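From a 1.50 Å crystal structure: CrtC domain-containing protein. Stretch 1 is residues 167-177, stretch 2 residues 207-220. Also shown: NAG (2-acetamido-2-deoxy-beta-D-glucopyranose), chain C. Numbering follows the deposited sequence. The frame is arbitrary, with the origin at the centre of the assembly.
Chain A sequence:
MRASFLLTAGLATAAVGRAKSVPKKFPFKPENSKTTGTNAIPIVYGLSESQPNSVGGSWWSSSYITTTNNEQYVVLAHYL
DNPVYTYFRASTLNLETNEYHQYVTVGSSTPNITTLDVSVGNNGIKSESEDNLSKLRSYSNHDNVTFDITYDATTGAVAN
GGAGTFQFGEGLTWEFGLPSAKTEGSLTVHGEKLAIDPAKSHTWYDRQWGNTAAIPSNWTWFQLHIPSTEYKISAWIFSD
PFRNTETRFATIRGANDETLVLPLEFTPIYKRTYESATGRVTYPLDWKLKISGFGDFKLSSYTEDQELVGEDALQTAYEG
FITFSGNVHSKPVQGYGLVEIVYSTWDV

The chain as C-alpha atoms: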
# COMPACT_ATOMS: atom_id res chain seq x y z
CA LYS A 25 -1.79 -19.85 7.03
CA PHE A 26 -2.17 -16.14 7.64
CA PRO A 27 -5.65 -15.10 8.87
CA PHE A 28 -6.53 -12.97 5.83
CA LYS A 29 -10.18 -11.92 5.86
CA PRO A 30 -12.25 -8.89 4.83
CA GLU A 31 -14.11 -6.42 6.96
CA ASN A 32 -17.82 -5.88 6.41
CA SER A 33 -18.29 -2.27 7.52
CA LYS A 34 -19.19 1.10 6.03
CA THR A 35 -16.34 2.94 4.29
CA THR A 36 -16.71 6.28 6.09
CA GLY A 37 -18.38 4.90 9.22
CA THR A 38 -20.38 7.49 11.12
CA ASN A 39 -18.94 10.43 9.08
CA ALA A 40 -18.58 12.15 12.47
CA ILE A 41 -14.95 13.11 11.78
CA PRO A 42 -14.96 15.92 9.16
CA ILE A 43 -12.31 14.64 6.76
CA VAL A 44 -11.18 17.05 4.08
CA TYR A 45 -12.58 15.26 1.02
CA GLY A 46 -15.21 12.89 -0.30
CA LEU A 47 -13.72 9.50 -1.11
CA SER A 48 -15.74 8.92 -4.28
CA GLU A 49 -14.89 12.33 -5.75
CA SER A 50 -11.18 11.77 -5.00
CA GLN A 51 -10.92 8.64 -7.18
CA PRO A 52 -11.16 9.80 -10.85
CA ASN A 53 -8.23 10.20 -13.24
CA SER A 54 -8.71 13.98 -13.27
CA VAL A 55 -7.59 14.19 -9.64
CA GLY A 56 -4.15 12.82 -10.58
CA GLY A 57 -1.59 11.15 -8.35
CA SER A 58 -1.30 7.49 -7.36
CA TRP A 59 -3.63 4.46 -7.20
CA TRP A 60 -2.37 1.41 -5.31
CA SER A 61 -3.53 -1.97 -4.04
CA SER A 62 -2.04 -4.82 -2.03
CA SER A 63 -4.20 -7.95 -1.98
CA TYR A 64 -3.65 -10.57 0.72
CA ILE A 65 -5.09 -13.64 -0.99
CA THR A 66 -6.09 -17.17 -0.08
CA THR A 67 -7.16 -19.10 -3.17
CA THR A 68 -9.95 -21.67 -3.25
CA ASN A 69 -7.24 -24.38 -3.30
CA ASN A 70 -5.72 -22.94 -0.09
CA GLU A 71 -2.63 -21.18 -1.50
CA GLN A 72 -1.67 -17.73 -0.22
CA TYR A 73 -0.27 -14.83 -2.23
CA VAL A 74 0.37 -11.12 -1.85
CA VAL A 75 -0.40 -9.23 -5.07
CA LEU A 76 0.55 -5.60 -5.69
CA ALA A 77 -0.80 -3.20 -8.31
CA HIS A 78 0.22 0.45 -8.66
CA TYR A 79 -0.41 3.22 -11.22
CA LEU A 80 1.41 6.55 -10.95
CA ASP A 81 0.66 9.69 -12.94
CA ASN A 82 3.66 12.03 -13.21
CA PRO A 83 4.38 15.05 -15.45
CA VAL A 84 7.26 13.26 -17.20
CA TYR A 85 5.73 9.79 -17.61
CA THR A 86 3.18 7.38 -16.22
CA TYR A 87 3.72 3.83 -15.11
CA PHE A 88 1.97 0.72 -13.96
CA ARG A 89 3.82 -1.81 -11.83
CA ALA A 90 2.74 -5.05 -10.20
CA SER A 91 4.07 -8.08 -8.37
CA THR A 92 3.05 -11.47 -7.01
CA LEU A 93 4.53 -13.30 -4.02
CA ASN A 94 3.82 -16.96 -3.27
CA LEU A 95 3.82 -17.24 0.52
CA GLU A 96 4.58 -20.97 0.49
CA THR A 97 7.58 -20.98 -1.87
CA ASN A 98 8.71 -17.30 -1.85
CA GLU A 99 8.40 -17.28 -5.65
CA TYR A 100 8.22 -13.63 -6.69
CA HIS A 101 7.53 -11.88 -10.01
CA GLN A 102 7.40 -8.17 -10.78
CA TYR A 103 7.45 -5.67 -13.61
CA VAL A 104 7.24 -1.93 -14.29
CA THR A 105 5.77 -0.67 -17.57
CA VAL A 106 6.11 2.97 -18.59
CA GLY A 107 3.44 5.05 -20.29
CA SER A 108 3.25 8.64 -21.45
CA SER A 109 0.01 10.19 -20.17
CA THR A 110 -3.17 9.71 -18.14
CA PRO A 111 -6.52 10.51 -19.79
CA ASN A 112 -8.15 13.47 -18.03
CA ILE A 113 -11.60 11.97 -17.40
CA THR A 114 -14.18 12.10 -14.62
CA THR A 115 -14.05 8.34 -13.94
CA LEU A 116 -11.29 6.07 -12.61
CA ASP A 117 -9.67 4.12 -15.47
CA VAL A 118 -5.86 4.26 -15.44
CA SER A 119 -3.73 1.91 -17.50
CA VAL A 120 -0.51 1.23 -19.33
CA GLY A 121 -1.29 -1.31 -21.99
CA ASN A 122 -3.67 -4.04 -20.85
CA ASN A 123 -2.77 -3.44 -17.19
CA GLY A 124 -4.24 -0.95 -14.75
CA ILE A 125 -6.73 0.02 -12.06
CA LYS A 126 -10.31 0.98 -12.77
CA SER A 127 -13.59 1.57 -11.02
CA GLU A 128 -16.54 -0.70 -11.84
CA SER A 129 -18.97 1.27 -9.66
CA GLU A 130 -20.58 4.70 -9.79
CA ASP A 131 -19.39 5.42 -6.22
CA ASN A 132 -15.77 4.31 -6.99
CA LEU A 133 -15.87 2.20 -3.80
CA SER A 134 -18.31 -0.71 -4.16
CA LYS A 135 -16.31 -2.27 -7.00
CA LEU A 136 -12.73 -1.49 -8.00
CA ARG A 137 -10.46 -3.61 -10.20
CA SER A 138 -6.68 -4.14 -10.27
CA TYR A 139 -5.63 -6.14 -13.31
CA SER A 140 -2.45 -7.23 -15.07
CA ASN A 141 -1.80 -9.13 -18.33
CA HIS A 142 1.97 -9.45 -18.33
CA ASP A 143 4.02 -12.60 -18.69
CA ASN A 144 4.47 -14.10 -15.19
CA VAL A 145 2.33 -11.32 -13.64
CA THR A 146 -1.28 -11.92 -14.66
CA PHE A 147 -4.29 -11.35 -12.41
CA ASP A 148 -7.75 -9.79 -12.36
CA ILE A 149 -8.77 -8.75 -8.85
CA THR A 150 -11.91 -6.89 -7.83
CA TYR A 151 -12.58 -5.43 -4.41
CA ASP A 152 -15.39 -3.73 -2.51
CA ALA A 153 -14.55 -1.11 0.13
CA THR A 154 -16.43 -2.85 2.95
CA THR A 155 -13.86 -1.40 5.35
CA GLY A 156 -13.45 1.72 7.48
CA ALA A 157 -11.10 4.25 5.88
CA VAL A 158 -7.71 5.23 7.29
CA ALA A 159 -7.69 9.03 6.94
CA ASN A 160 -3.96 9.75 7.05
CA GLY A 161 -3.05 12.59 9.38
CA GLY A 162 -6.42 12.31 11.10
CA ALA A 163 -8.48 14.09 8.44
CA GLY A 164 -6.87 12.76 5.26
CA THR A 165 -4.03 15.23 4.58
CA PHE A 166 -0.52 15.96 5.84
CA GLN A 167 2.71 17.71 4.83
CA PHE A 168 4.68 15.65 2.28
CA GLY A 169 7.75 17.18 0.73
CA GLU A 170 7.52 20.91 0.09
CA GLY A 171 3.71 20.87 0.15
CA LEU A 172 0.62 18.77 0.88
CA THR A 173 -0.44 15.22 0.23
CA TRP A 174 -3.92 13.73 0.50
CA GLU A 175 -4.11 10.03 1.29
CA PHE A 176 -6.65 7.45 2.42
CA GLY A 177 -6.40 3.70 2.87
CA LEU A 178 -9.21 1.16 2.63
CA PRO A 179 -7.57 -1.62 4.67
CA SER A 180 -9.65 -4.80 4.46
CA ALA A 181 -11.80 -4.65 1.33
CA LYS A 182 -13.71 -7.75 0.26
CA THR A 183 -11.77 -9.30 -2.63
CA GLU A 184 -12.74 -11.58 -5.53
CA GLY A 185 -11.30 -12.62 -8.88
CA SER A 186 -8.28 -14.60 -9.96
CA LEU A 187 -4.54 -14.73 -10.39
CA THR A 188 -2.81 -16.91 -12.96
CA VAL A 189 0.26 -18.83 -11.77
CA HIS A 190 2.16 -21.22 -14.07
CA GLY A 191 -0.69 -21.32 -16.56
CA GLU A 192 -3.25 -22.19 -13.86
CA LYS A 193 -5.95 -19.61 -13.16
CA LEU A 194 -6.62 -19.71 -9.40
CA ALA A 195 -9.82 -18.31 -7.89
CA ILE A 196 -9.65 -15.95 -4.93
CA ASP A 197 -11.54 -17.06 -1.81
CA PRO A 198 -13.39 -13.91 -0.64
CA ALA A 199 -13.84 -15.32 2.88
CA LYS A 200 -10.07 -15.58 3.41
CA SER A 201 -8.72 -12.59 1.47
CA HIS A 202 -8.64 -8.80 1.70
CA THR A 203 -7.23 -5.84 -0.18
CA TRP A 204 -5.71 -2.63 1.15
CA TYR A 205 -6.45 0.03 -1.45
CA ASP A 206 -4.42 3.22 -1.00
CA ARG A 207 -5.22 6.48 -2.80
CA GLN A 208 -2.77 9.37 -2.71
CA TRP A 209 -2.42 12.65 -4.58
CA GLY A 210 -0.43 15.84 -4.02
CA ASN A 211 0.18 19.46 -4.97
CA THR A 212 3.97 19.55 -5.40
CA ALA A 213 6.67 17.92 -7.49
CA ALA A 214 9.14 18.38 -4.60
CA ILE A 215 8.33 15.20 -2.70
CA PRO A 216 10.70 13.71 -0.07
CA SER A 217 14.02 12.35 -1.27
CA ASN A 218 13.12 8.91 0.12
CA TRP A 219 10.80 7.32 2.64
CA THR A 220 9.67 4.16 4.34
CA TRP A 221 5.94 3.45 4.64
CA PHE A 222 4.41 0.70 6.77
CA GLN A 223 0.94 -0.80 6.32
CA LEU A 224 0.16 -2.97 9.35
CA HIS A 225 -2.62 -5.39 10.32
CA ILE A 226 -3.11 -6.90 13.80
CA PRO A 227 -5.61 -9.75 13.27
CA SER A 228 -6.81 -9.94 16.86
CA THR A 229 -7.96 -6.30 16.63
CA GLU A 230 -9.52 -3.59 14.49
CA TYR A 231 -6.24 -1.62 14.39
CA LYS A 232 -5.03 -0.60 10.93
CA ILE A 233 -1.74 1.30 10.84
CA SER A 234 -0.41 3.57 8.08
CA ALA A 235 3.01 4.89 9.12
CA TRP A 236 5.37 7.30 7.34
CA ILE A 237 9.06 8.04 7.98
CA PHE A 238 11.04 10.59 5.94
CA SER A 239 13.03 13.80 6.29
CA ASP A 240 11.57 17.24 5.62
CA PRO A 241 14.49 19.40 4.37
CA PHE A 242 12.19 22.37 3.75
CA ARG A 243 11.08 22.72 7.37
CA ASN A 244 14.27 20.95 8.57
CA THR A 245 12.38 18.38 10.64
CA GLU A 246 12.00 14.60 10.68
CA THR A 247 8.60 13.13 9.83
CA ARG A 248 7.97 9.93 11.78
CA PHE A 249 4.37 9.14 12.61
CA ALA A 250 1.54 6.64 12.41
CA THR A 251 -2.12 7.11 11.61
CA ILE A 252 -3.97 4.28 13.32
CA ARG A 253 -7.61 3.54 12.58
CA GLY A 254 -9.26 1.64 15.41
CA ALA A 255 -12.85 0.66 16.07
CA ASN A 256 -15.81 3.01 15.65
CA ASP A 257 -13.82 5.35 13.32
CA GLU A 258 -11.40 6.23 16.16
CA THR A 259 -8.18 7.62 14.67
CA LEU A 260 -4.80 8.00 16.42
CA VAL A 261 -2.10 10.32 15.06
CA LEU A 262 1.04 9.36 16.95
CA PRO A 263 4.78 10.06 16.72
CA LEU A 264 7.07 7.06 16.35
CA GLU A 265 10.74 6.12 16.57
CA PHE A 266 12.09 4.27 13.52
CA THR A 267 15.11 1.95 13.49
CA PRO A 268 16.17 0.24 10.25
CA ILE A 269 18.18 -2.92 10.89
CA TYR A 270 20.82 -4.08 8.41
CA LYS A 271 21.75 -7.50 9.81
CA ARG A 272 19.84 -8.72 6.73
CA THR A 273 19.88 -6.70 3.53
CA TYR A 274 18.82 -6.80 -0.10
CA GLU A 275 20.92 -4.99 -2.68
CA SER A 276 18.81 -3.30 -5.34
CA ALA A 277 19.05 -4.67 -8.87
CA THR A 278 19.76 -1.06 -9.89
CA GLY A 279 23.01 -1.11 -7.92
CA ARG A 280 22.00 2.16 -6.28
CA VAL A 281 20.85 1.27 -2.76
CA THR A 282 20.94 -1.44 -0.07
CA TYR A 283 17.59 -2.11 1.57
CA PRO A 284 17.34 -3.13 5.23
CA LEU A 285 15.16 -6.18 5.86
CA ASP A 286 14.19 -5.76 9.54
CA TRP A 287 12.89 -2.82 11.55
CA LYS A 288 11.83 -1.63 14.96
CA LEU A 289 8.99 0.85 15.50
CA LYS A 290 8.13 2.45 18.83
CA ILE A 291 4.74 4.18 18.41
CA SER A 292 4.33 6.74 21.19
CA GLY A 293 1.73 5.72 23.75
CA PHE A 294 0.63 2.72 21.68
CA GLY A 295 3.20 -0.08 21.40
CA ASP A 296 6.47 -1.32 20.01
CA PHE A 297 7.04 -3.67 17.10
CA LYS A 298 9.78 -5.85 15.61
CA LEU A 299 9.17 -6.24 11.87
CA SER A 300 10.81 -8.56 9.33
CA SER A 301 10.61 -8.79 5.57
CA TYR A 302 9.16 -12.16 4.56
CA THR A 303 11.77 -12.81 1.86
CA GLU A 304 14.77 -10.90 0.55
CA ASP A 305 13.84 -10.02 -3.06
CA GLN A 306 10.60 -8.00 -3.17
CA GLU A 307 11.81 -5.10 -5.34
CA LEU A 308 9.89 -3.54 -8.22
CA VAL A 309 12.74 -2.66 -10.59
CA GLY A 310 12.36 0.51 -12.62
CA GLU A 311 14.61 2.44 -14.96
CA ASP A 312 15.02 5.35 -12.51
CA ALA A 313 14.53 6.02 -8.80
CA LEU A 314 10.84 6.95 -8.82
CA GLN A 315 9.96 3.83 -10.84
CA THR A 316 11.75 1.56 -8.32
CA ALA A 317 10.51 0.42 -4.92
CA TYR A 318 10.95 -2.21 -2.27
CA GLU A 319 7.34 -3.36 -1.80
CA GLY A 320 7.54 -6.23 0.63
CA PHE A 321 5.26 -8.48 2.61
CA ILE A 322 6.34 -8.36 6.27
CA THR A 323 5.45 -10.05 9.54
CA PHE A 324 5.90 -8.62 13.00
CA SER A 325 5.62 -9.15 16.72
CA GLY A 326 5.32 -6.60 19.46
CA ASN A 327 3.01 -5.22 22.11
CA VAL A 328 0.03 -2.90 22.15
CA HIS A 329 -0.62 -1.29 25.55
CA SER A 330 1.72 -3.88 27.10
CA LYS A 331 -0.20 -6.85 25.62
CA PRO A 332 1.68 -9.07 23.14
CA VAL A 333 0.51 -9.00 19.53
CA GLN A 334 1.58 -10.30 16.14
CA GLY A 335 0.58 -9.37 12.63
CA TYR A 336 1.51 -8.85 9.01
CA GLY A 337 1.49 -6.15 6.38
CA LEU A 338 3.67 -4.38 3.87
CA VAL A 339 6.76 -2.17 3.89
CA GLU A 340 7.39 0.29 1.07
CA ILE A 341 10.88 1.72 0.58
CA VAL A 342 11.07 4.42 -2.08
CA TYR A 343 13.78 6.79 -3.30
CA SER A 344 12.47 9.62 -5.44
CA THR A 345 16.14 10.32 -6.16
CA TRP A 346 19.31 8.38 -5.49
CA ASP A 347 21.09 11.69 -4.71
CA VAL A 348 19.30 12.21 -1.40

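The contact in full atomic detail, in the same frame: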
# COMPACT_ATOMS: atom_id res chain seq x y z
N GLN A 167 1.60 17.11 5.57
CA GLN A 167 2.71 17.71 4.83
C GLN A 167 3.65 16.64 4.29
O GLN A 167 4.09 15.76 5.03
CB GLN A 167 3.47 18.68 5.74
CG GLN A 167 4.49 19.53 4.99
CD GLN A 167 3.88 20.79 4.41
OE1 GLN A 167 2.66 20.95 4.43
NE2 GLN A 167 4.72 21.69 3.90
N PHE A 168 3.95 16.72 2.99
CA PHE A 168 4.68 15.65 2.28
C PHE A 168 5.57 16.31 1.24
O PHE A 168 5.11 16.71 0.18
CB PHE A 168 3.69 14.69 1.62
CG PHE A 168 4.33 13.47 0.98
CD1 PHE A 168 4.87 12.47 1.74
CD2 PHE A 168 4.32 13.33 -0.41
CE1 PHE A 168 5.43 11.34 1.17
CE2 PHE A 168 4.88 12.20 -1.00
CZ PHE A 168 5.43 11.20 -0.21
N GLY A 169 6.86 16.40 1.56
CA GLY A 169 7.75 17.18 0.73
C GLY A 169 7.55 18.66 0.98
O GLY A 169 7.25 19.07 2.11
N GLU A 170 7.66 19.47 -0.07
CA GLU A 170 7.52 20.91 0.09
C GLU A 170 6.08 21.36 0.28
O GLU A 170 5.86 22.50 0.70
CB GLU A 170 8.14 21.63 -1.11
CG GLU A 170 8.59 23.04 -0.78
CD GLU A 170 9.15 23.78 -1.98
OE1 GLU A 170 8.89 23.37 -3.13
OE2 GLU A 170 9.86 24.79 -1.77
N GLY A 171 5.10 20.49 0.04
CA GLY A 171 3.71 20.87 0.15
C GLY A 171 2.85 19.77 0.75
O GLY A 171 3.30 19.05 1.64
N LEU A 172 1.62 19.64 0.27
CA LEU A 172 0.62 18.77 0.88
C LEU A 172 0.45 17.47 0.11
O LEU A 172 0.64 17.42 -1.11
CB LEU A 172 -0.72 19.50 0.96
CG LEU A 172 -0.64 20.81 1.74
CD1 LEU A 172 -1.86 21.68 1.44
CD2 LEU A 172 -0.52 20.51 3.22
N THR A 173 0.12 16.41 0.84
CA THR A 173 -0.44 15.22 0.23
C THR A 173 -1.81 14.94 0.83
O THR A 173 -2.13 15.37 1.94
CB THR A 173 0.47 13.99 0.38
OG1 THR A 173 0.05 12.97 -0.54
CG2 THR A 173 0.41 13.43 1.80
N TRP A 174 -2.62 14.23 0.05
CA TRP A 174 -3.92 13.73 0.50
C TRP A 174 -3.89 12.23 0.31
O TRP A 174 -3.49 11.76 -0.76
CB TRP A 174 -5.06 14.35 -0.33
CG TRP A 174 -5.23 15.81 -0.07
CD1 TRP A 174 -6.09 16.39 0.81
CD2 TRP A 174 -4.52 16.87 -0.71
NE1 TRP A 174 -5.94 17.76 0.78
CE2 TRP A 174 -4.99 18.08 -0.15
CE3 TRP A 174 -3.52 16.92 -1.69
CZ2 TRP A 174 -4.50 19.33 -0.55
CZ3 TRP A 174 -3.03 18.16 -2.09
CH2 TRP A 174 -3.53 19.35 -1.52
N GLU A 175 -4.25 11.48 1.35
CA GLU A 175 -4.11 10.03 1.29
C GLU A 175 -5.15 9.35 2.16
O GLU A 175 -5.33 9.72 3.32
CB GLU A 175 -2.69 9.60 1.73
CG GLU A 175 -2.46 8.08 1.65
CD GLU A 175 -1.30 7.59 2.51
OE1 GLU A 175 -0.78 8.37 3.35
OE2 GLU A 175 -0.91 6.41 2.38
N PHE A 176 -5.82 8.33 1.61
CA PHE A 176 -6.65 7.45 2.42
C PHE A 176 -6.38 5.99 2.05
O PHE A 176 -6.02 5.67 0.92
CB PHE A 176 -8.16 7.77 2.32
CG PHE A 176 -8.76 7.62 0.94
CD1 PHE A 176 -8.84 8.71 0.08
CD2 PHE A 176 -9.31 6.41 0.54
CE1 PHE A 176 -9.42 8.60 -1.17
CE2 PHE A 176 -9.88 6.29 -0.72
CZ PHE A 176 -9.93 7.38 -1.57
N GLY A 177 -6.53 5.13 3.05
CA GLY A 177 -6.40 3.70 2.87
C GLY A 177 -7.72 3.02 3.17
O GLY A 177 -8.43 3.42 4.09
N ARG A 207 -5.05 5.40 -1.83
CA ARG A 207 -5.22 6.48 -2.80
C ARG A 207 -4.47 7.70 -2.31
O ARG A 207 -4.69 8.14 -1.18
CB ARG A 207 -6.71 6.79 -2.97
CG ARG A 207 -6.99 7.99 -3.82
CD ARG A 207 -6.73 7.75 -5.29
NE ARG A 207 -7.10 8.94 -6.05
CZ ARG A 207 -6.26 9.62 -6.84
NH1 ARG A 207 -4.99 9.23 -6.99
NH2 ARG A 207 -6.71 10.69 -7.49
N GLN A 208 -3.60 8.26 -3.15
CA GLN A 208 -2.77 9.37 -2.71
C GLN A 208 -2.55 10.34 -3.85
O GLN A 208 -2.22 9.93 -4.97
CB GLN A 208 -1.41 8.87 -2.19
CG GLN A 208 -0.56 9.99 -1.58
CD GLN A 208 0.61 9.47 -0.78
OE1 GLN A 208 0.85 8.26 -0.74
NE2 GLN A 208 1.35 10.38 -0.14
N TRP A 209 -2.67 11.64 -3.56
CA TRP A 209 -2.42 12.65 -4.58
C TRP A 209 -1.85 13.88 -3.88
O TRP A 209 -2.01 14.04 -2.67
CB TRP A 209 -3.69 12.95 -5.41
CG TRP A 209 -4.86 13.59 -4.69
CD1 TRP A 209 -5.28 14.89 -4.81
CD2 TRP A 209 -5.77 12.97 -3.76
NE1 TRP A 209 -6.38 15.11 -4.03
CE2 TRP A 209 -6.70 13.96 -3.36
CE3 TRP A 209 -5.88 11.68 -3.22
CZ2 TRP A 209 -7.73 13.69 -2.47
CZ3 TRP A 209 -6.88 11.42 -2.31
CH2 TRP A 209 -7.80 12.43 -1.94
N GLY A 210 -1.16 14.74 -4.63
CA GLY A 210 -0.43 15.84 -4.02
C GLY A 210 -0.46 17.10 -4.85
O GLY A 210 -1.02 17.13 -5.95
N ASN A 211 0.16 18.16 -4.31
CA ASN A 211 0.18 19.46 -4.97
C ASN A 211 1.59 19.96 -5.27
O ASN A 211 1.76 21.14 -5.61
CB ASN A 211 -0.57 20.50 -4.12
CG ASN A 211 0.19 20.89 -2.85
OD1 ASN A 211 1.16 20.24 -2.46
ND2 ASN A 211 -0.27 21.95 -2.19
N THR A 212 2.60 19.10 -5.18
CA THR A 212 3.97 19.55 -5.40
C THR A 212 4.79 18.44 -6.05
O THR A 212 4.59 17.26 -5.76
CB THR A 212 4.64 19.99 -4.09
OG1 THR A 212 5.98 20.45 -4.35
CG2 THR A 212 4.69 18.85 -3.07
N ALA A 213 5.69 18.85 -6.95
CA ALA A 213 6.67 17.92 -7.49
C ALA A 213 7.81 17.64 -6.52
O ALA A 213 8.47 16.61 -6.64
CB ALA A 213 7.24 18.47 -8.80
N ALA A 214 8.04 18.54 -5.55
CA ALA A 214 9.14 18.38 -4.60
C ALA A 214 8.67 17.49 -3.46
O ALA A 214 8.29 17.95 -2.38
CB ALA A 214 9.62 19.73 -4.09
N ILE A 215 8.70 16.18 -3.71
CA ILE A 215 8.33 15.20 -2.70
C ILE A 215 9.58 14.82 -1.92
O ILE A 215 10.68 15.26 -2.30
CB ILE A 215 7.65 13.98 -3.35
CG1 ILE A 215 8.60 13.30 -4.36
CG2 ILE A 215 6.35 14.38 -3.99
CD1 ILE A 215 8.02 12.02 -4.94
N PRO A 216 9.49 14.05 -0.83
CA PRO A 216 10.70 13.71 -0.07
C PRO A 216 11.70 12.95 -0.93
O PRO A 216 11.35 12.29 -1.91
CB PRO A 216 10.16 12.83 1.07
CG PRO A 216 8.75 13.29 1.26
CD PRO A 216 8.26 13.60 -0.13
N SER A 217 12.98 13.06 -0.54
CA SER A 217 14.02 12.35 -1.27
C SER A 217 13.82 10.84 -1.20
O SER A 217 14.12 10.12 -2.16
CB SER A 217 15.40 12.72 -0.71
OG SER A 217 15.53 12.30 0.64
N ASN A 218 13.34 10.34 -0.06
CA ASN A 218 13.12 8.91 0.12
C ASN A 218 12.29 8.73 1.38
O ASN A 218 12.25 9.61 2.25
CB ASN A 218 14.43 8.11 0.19
CG ASN A 218 15.32 8.45 1.39
OD1 ASN A 218 15.85 9.56 1.51
ND2 ASN A 218 15.52 7.47 2.27
N TRP A 219 11.62 7.59 1.47
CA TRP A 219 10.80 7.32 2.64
C TRP A 219 10.69 5.82 2.87
O TRP A 219 11.01 5.01 2.00
CB TRP A 219 9.39 7.92 2.49
CG TRP A 219 8.57 7.39 1.32
CD1 TRP A 219 7.84 6.24 1.28
CD2 TRP A 219 8.38 8.03 0.06
NE1 TRP A 219 7.22 6.11 0.06
CE2 TRP A 219 7.53 7.20 -0.71
CE3 TRP A 219 8.86 9.22 -0.51
CZ2 TRP A 219 7.15 7.53 -2.01
CZ3 TRP A 219 8.47 9.54 -1.80
CH2 TRP A 219 7.63 8.70 -2.54
N THR A 220 10.21 5.48 4.06
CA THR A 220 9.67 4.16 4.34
C THR A 220 8.23 4.33 4.79
O THR A 220 7.94 5.22 5.61
CB THR A 220 10.48 3.43 5.42
OG1 THR A 220 11.84 3.29 4.97
CG2 THR A 220 9.90 2.04 5.69
C1 NAG C . 16.43 7.66 3.36
C2 NAG C . 16.23 6.73 4.55
C3 NAG C . 17.42 6.84 5.50
C4 NAG C . 18.75 6.67 4.78
C5 NAG C . 18.83 7.54 3.54
C6 NAG C . 20.02 7.19 2.67
C7 NAG C . 13.99 6.19 5.39
C8 NAG C . 12.84 6.68 6.22
N2 NAG C . 15.01 7.04 5.26
O3 NAG C . 17.28 5.84 6.51
O4 NAG C . 19.79 7.11 5.65
O5 NAG C . 17.67 7.35 2.72
O6 NAG C . 19.96 5.83 2.27
O7 NAG C . 13.98 5.09 4.85

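What holds the two stretches together most firmly? The strand through Leu172 to Gly177 runs antiparallel to the strand of Arg207 to Gly210, and two pairs of reciprocal backbone hydrogen bonds fix the register. Phe176 faces Arg207, with Phe176 N to Arg207 O at 3.0 Å and Arg207 N to Phe176 O at 2.9 Å. Two residues along each strand, Trp174 N donates to Trp209 O at 2.8 Å and Trp209 N to Trp174 O at 2.9 Å. Between these pairs, Glu175 sits opposite Gln208 without such bonds, but Glu175 CA lies 3.2 Å from Arg207 O, in a CA-H...O contact.

What do side chains and the turn add? Within the ladder, Gln208 NE2 donates to Thr173 OG1 at 2.9 Å, between side chains that lie on the same face of the sheet. Further on, the CA-to-CB bond of Asn211 points toward the other stretch, and Leu172 N donates to Asn211 OD1 at 2.8 Å; the backbone return from Asn211 N to Leu172 O, at 3.3 Å, is weak. The type II' turn from Phe168 to Gly171 then presents Glu170 N to Ala214 O at 2.8 Å.

Why does glycine suit position 169? The positive phi of Gly169, 76°, favours glycine by itself, and the surroundings leave no space for more: an ideal CB on Gly169 would lie 2.1 Å from Ala214 O and 2.7 Å from Ile215 CA, both clashes.

Where do the aromatic rings pack? On the sheet face that carries Trp174, Phe176, Arg207 and Trp209, Trp174 CB sits over the six-membered ring of Trp209, 3.5 Å from Trp209 CE2. The two indole five-membered rings are nearly parallel, at 20°, but slid apart so that they barely overlap. Arg207 CB covers a face of the Phe176 ring, 3.6 Å from Phe176 CZ, while the end of the arginine leads away to partners elsewhere in the structure.

What closes the contact around Phe168? The CA-to-CB bond of buried Phe168 points sideways, but the end of its side chain comes nearer to stretch 2, and its ring is sandwiched: Pro216 CD lies over one ring face, 3.7 Å from Phe168 CZ, and Gln208 NE2 over the opposite face, 4.1 Å from Phe168 CE2. The edge of the ring meets the face of Trp219, with Phe168 CZ 3.8 Å from Trp219 CZ3 and the planes at 60°. Next to Trp219, Asn218 ND2 is bonded covalently to NAG C1 at 1.4 Å.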